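Local coordinates for protein benzoylformate Decarboxylase (Polynucleobacter necessarius, PDB 4K9Q) that probably decarboxylates benzoylformate, using bound thiamine diphosphate and a magnesium ion, at residues 430-433 / 434-438; 371-374 / 375-378. All blocks are in the same frame, centred on the assembly; numbering follows the deposited sequence.

Contact 1 of 2, residues 430-433 / 434-438. With TPP (thiamine diphosphate), chain D.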
loop_
_atom_site.group_PDB
_atom_site.type_symbol
_atom_site.label_atom_id
_atom_site.label_comp_id
_atom_site.label_asym_id
_atom_site.label_seq_id
_atom_site.Cartn_x
_atom_site.Cartn_y
_atom_site.Cartn_z
ATOM N N GLY A 430 -24.218 -5.554 24.651
ATOM C CA GLY A 430 -22.859 -5.684 24.143
ATOM C C GLY A 430 -22.500 -4.568 23.171
ATOM O O GLY A 430 -21.460 -3.912 23.308
ATOM N N SER A 431 -23.370 -4.356 22.184
ATOM C CA SER A 431 -23.171 -3.316 21.176
ATOM C C SER A 431 -23.005 -1.938 21.805
ATOM O O SER A 431 -22.182 -1.150 21.363
ATOM C CB SER A 431 -24.351 -3.275 20.199
ATOM O OG SER A 431 -24.363 -4.415 19.352
ATOM N N PHE A 432 -23.803 -1.660 22.833
ATOM C CA PHE A 432 -23.801 -0.376 23.544
ATOM C C PHE A 432 -22.403 0.027 24.025
ATOM O O PHE A 432 -22.076 1.212 24.068
ATOM C CB PHE A 432 -24.751 -0.488 24.743
ATOM C CG PHE A 432 -25.180 0.832 25.342
ATOM C CD1 PHE A 432 -26.135 1.623 24.713
ATOM C CD2 PHE A 432 -24.682 1.239 26.570
ATOM C CE1 PHE A 432 -26.556 2.815 25.290
ATOM C CE2 PHE A 432 -25.105 2.427 27.154
ATOM C CZ PHE A 432 -26.036 3.211 26.510
ATOM N N GLN A 433 -21.578 -0.962 24.377
ATOM C CA GLN A 433 -20.259 -0.694 24.963
ATOM C C GLN A 433 -19.211 -0.143 24.004
ATOM O O GLN A 433 -18.306 0.569 24.428
ATOM C CB GLN A 433 -19.683 -1.970 25.588
ATOM C CG GLN A 433 -20.640 -2.703 26.516
ATOM C CD GLN A 433 -21.126 -1.815 27.636
ATOM O OE1 GLN A 433 -20.334 -1.098 28.257
ATOM N NE2 GLN A 433 -22.437 -1.825 27.882
ATOM N N TYR A 434 -19.299 -0.483 22.726
ATOM C CA TYR A 434 -18.179 -0.174 21.827
ATOM C C TYR A 434 -17.891 1.315 21.728
ATOM O O TYR A 434 -16.734 1.730 21.772
ATOM C CB TYR A 434 -18.386 -0.774 20.427
ATOM C CG TYR A 434 -18.276 -2.290 20.422
ATOM C CD1 TYR A 434 -19.353 -3.084 20.803
ATOM C CD2 TYR A 434 -17.097 -2.920 20.030
ATOM C CE1 TYR A 434 -19.251 -4.461 20.804
ATOM C CE2 TYR A 434 -16.990 -4.302 20.027
ATOM C CZ TYR A 434 -18.072 -5.064 20.420
ATOM O OH TYR A 434 -18.007 -6.434 20.435
ATOM N N SER A 435 -18.951 2.114 21.624
ATOM C CA SER A 435 -18.811 3.555 21.472
ATOM C C SER A 435 -19.692 4.277 22.478
ATOM O O SER A 435 -20.321 5.279 22.164
ATOM C CB SER A 435 -19.174 3.985 20.050
ATOM O OG SER A 435 -18.266 3.423 19.118
ATOM N N VAL A 436 -19.720 3.740 23.693
ATOM C CA VAL A 436 -20.552 4.262 24.764
ATOM C C VAL A 436 -20.320 5.769 24.987
ATOM O O VAL A 436 -21.240 6.499 25.376
ATOM C CB VAL A 436 -20.332 3.440 26.068
ATOM C CG1 VAL A 436 -18.941 3.662 26.641
ATOM C CG2 VAL A 436 -21.402 3.740 27.081
ATOM N N GLN A 437 -19.104 6.239 24.696
ATOM C CA GLN A 437 -18.760 7.644 24.934
ATOM C C GLN A 437 -19.617 8.606 24.106
ATOM O O GLN A 437 -19.739 9.788 24.450
ATOM C CB GLN A 437 -17.274 7.915 24.652
ATOM C CG GLN A 437 -16.326 6.987 25.400
ATOM C CD GLN A 437 -15.894 5.816 24.549
ATOM O OE1 GLN A 437 -16.669 5.328 23.733
ATOM N NE2 GLN A 437 -14.655 5.362 24.728
ATOM N N GLY A 438 -20.192 8.103 23.013
ATOM C CA GLY A 438 -21.039 8.913 22.148
ATOM C C GLY A 438 -22.183 9.581 22.899
ATOM O O GLY A 438 -22.653 10.646 22.505
HETATM N "N1'" TPP D . -16.545 -6.203 17.220
HETATM C "C2'" TPP D . -17.001 -5.281 16.291
HETATM C CM2 TPP D . -16.382 -3.917 16.208
HETATM N "N3'" TPP D . -18.019 -5.604 15.414
HETATM C "C4'" TPP D . -18.594 -6.849 15.464
HETATM N "N4'" TPP D . -19.564 -7.160 14.606
HETATM C "C5'" TPP D . -18.168 -7.772 16.420
HETATM C "C6'" TPP D . -17.127 -7.459 17.293
HETATM C "C7'" TPP D . -18.798 -9.140 16.475
HETATM N N3 TPP D . -20.162 -9.218 16.978
HETATM C C2 TPP D . -21.290 -9.346 16.183
HETATM S S1 TPP D . -22.670 -9.446 17.006
HETATM C C5 TPP D . -21.882 -9.341 18.414
HETATM C C4 TPP D . -20.500 -9.230 18.294
HETATM C CM4 TPP D . -19.522 -9.115 19.437
HETATM C C6 TPP D . -22.725 -9.414 19.656
HETATM C C7 TPP D . -23.742 -8.296 19.819
HETATM O O7 TPP D . -24.213 -8.425 21.140
HETATM P PA TPP D . -25.382 -7.481 21.714
HETATM O O1A TPP D . -25.142 -6.074 21.248
HETATM O O2A TPP D . -25.427 -7.562 23.206
HETATM O O3A TPP D . -26.702 -7.981 20.944
HETATM P PB TPP D . -27.520 -9.350 21.148
HETATM O O1B TPP D . -27.027 -10.294 20.099
HETATM O O2B TPP D . -28.974 -9.000 20.924
HETATM O O3B TPP D . -27.276 -9.930 22.503
HETATM O O HOH W 1 -21.821 1.648 21.150
#
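The ring of Y434 lies between the backbone one helical turn back and the bound thiamine diphosphate. At the ring edge, near its plane, is the carbonyl of S431, with O 3.5 Å from Y434 CD1. G430 O comes at the ring obliquely, 3.4 Å from CD1 of Y434. The pyrimidine also comes in obliquely, N1' of the cofactor being 3.4 Å from Y434 CE2. The hydroxyl lies close to the thiazolium methyl CM4 and is hydrogen-bonded to OD1 of N23 of the second subunit. CG of Y434 stands anti to its carbonyl carbon (chi1 -70°), which carries the ring back along the helix to the cofactor. With an alanine here, N23 of the second subunit would probably lose its hydroxyl partner and a gap would open beside the pyrimidine. The second aromatic ring, F432, is met obliquely by V436, with CE2 of F432 3.9 Å from CG2 of V436. I484, Q487 and L404 also touch this phenyl group. Y434 N bonds to S431 O at 3.3 Å. A water bridges S431 O and S435 N, with a weak bond to F432 O. O1A of the cofactor is gripped by both S431 N and S431 OG, while G430 N holds O2A at 2.8 Å. Backbone amides at the start of a short helix thus hold the diphosphate. With D429 and the later N456 as magnesium ligands, this fits the GDG...N thiamine diphosphate motif of the family, in which D429 and G430 form the DG.

Contact 2 of 2, residues 371-374 / 375-378. With TPP (thiamine diphosphate), chain D.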
loop_
_atom_site.group_PDB
_atom_site.type_symbol
_atom_site.label_atom_id
_atom_site.label_comp_id
_atom_site.label_asym_id
_atom_site.label_seq_id
_atom_site.Cartn_x
_atom_site.Cartn_y
_atom_site.Cartn_z
ATOM N N GLU A 371 -30.974 0.984 14.710
ATOM C CA GLU A 371 -30.872 -0.316 15.369
ATOM C C GLU A 371 -29.458 -0.896 15.340
ATOM O O GLU A 371 -28.781 -0.887 14.309
ATOM C CB GLU A 371 -31.889 -1.308 14.780
ATOM C CG GLU A 371 -31.686 -2.776 15.170
ATOM C CD GLU A 371 -30.639 -3.481 14.313
ATOM O OE1 GLU A 371 -29.769 -4.165 14.893
ATOM O OE2 GLU A 371 -30.670 -3.360 13.055
ATOM N N GLU A 372 -29.022 -1.387 16.492
ATOM C CA GLU A 372 -27.790 -2.161 16.616
ATOM C C GLU A 372 -27.989 -3.107 17.790
ATOM O O GLU A 372 -27.395 -2.941 18.853
ATOM C CB GLU A 372 -26.577 -1.253 16.836
ATOM C CG GLU A 372 -25.227 -1.968 16.704
ATOM C CD GLU A 372 -24.053 -1.013 16.773
ATOM O OE1 GLU A 372 -23.851 -0.215 15.827
ATOM O OE2 GLU A 372 -23.329 -1.050 17.783
ATOM N N CYS A 373 -28.868 -4.080 17.581
ATOM C CA CYS A 373 -29.191 -5.094 18.579
ATOM C C CYS A 373 -29.382 -6.363 17.770
ATOM O O CYS A 373 -30.504 -6.727 17.409
ATOM C CB CYS A 373 -30.474 -4.720 19.318
ATOM S SG CYS A 373 -30.773 -5.757 20.762
ATOM N N PRO A 374 -28.270 -7.027 17.439
ATOM C CA PRO A 374 -28.304 -8.055 16.396
ATOM C C PRO A 374 -29.330 -9.174 16.604
ATOM O O PRO A 374 -30.014 -9.537 15.642
ATOM C CB PRO A 374 -26.871 -8.602 16.409
ATOM C CG PRO A 374 -26.041 -7.395 16.783
ATOM C CD PRO A 374 -26.891 -6.679 17.834
ATOM N N SER A 375 -29.460 -9.705 17.814
ATOM C CA SER A 375 -30.329 -10.870 17.990
ATOM C C SER A 375 -31.817 -10.578 17.749
ATOM O O SER A 375 -32.577 -11.503 17.460
ATOM C CB SER A 375 -30.131 -11.528 19.366
ATOM O OG SER A 375 -30.682 -10.736 20.390
ATOM N N ILE A 376 -32.232 -9.311 17.844
ATOM C CA ILE A 376 -33.661 -8.989 17.709
ATOM C C ILE A 376 -34.083 -8.496 16.316
ATOM O O ILE A 376 -35.247 -8.160 16.101
ATOM C CB ILE A 376 -34.141 -7.956 18.770
ATOM C CG1 ILE A 376 -33.575 -6.563 18.472
ATOM C CG2 ILE A 376 -33.785 -8.423 20.180
ATOM C CD1 ILE A 376 -34.123 -5.467 19.403
ATOM N N VAL A 377 -33.159 -8.455 15.367
ATOM C CA VAL A 377 -33.487 -7.896 14.051
ATOM C C VAL A 377 -34.786 -8.445 13.411
ATOM O O VAL A 377 -35.622 -7.664 12.949
ATOM C CB VAL A 377 -32.280 -7.977 13.090
ATOM C CG1 VAL A 377 -32.697 -7.613 11.664
ATOM C CG2 VAL A 377 -31.175 -7.054 13.604
ATOM N N PRO A 378 -34.964 -9.781 13.381
ATOM C CA PRO A 378 -36.203 -10.281 12.768
ATOM C C PRO A 378 -37.452 -9.813 13.521
ATOM O O PRO A 378 -38.488 -9.538 12.904
ATOM C CB PRO A 378 -36.054 -11.813 12.857
ATOM C CG PRO A 378 -34.571 -12.041 12.989
ATOM C CD PRO A 378 -34.079 -10.879 13.810
HETATM N "N1'" TPP D . -16.545 -6.203 17.220
HETATM C "C2'" TPP D . -17.001 -5.281 16.291
HETATM C CM2 TPP D . -16.382 -3.917 16.208
HETATM N "N3'" TPP D . -18.019 -5.604 15.414
HETATM C "C4'" TPP D . -18.594 -6.849 15.464
HETATM N "N4'" TPP D . -19.564 -7.160 14.606
HETATM C "C5'" TPP D . -18.168 -7.772 16.420
HETATM C "C6'" TPP D . -17.127 -7.459 17.293
HETATM C "C7'" TPP D . -18.798 -9.140 16.475
HETATM N N3 TPP D . -20.162 -9.218 16.978
HETATM C C2 TPP D . -21.290 -9.346 16.183
HETATM S S1 TPP D . -22.670 -9.446 17.006
HETATM C C5 TPP D . -21.882 -9.341 18.414
HETATM C C4 TPP D . -20.500 -9.230 18.294
HETATM C CM4 TPP D . -19.522 -9.115 19.437
HETATM C C6 TPP D . -22.725 -9.414 19.656
HETATM C C7 TPP D . -23.742 -8.296 19.819
HETATM O O7 TPP D . -24.213 -8.425 21.140
HETATM P PA TPP D . -25.382 -7.481 21.714
HETATM O O1A TPP D . -25.142 -6.074 21.248
HETATM O O2A TPP D . -25.427 -7.562 23.206
HETATM O O3A TPP D . -26.702 -7.981 20.944
HETATM P PB TPP D . -27.520 -9.350 21.148
HETATM O O1B TPP D . -27.027 -10.294 20.099
HETATM O O2B TPP D . -28.974 -9.000 20.924
HETATM O O3B TPP D . -27.276 -9.930 22.503
#
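The chain leaves strand 368-372 at E372 and turns through a short 3-10 segment into helix 377-383, with I376 N bonded to C373 O at 3.1 Å and a weak bond from V377 N to P374 O. The thiol of C373 lies alongside I376, its SG 3.6 Å from CD1 of I376. CG1 of I376 sits between its own backbone N and carbonyl carbon (chi1 71°), a position that turns the ethyl branch back over C373. Both side chains also touch F454 of strand 449-455. E371 and V377 meet at about a right angle, and CG2 of V377 rests 3.5 Å from OE1 of E371. That oxygen accepts the backbone N-H of C373 (N to OE1 2.8 Å), on the anti side of the carboxylate and in a nearly straight bond (166°). The bond ties the carboxylate to the main chain just past the strand. P374 lays the CD of its ring 3.4 Å from the bridging O3A of the cofactor, and its CG reaches C7 and S1. S375 grips the terminal phosphate twice. Its OG makes a very short bond of 2.5 Å to O2B, and its backbone N bonds to the same oxygen. A second bond from that N, to O1B, is weak. Holding O2B by both hydroxyl and amide keeps this oxygen in place and would probably offset part of its negative charge.

Contact 2 comes first along the chain and closes before contact 1 opens. Their centres are 15 Å apart. Both follow neighbouring parallel strands of one six-stranded sheet in the C-terminal cofactor-binding region. Contact 2 leaves the end of strand 368-372. Contact 1 comes just after strand 423-428. The two meet directly, with S431 CB 3.3 Å from E372 O and S431 OG packed against P374 CD. They divide the diphosphate between them, 430-433 taking the alpha phosphate and S375 the beta phosphate. D429, N456 and E458 bind the magnesium ion nearby. Contact 1 also reaches the second subunit, so the cofactor site lies close to a subunit interface.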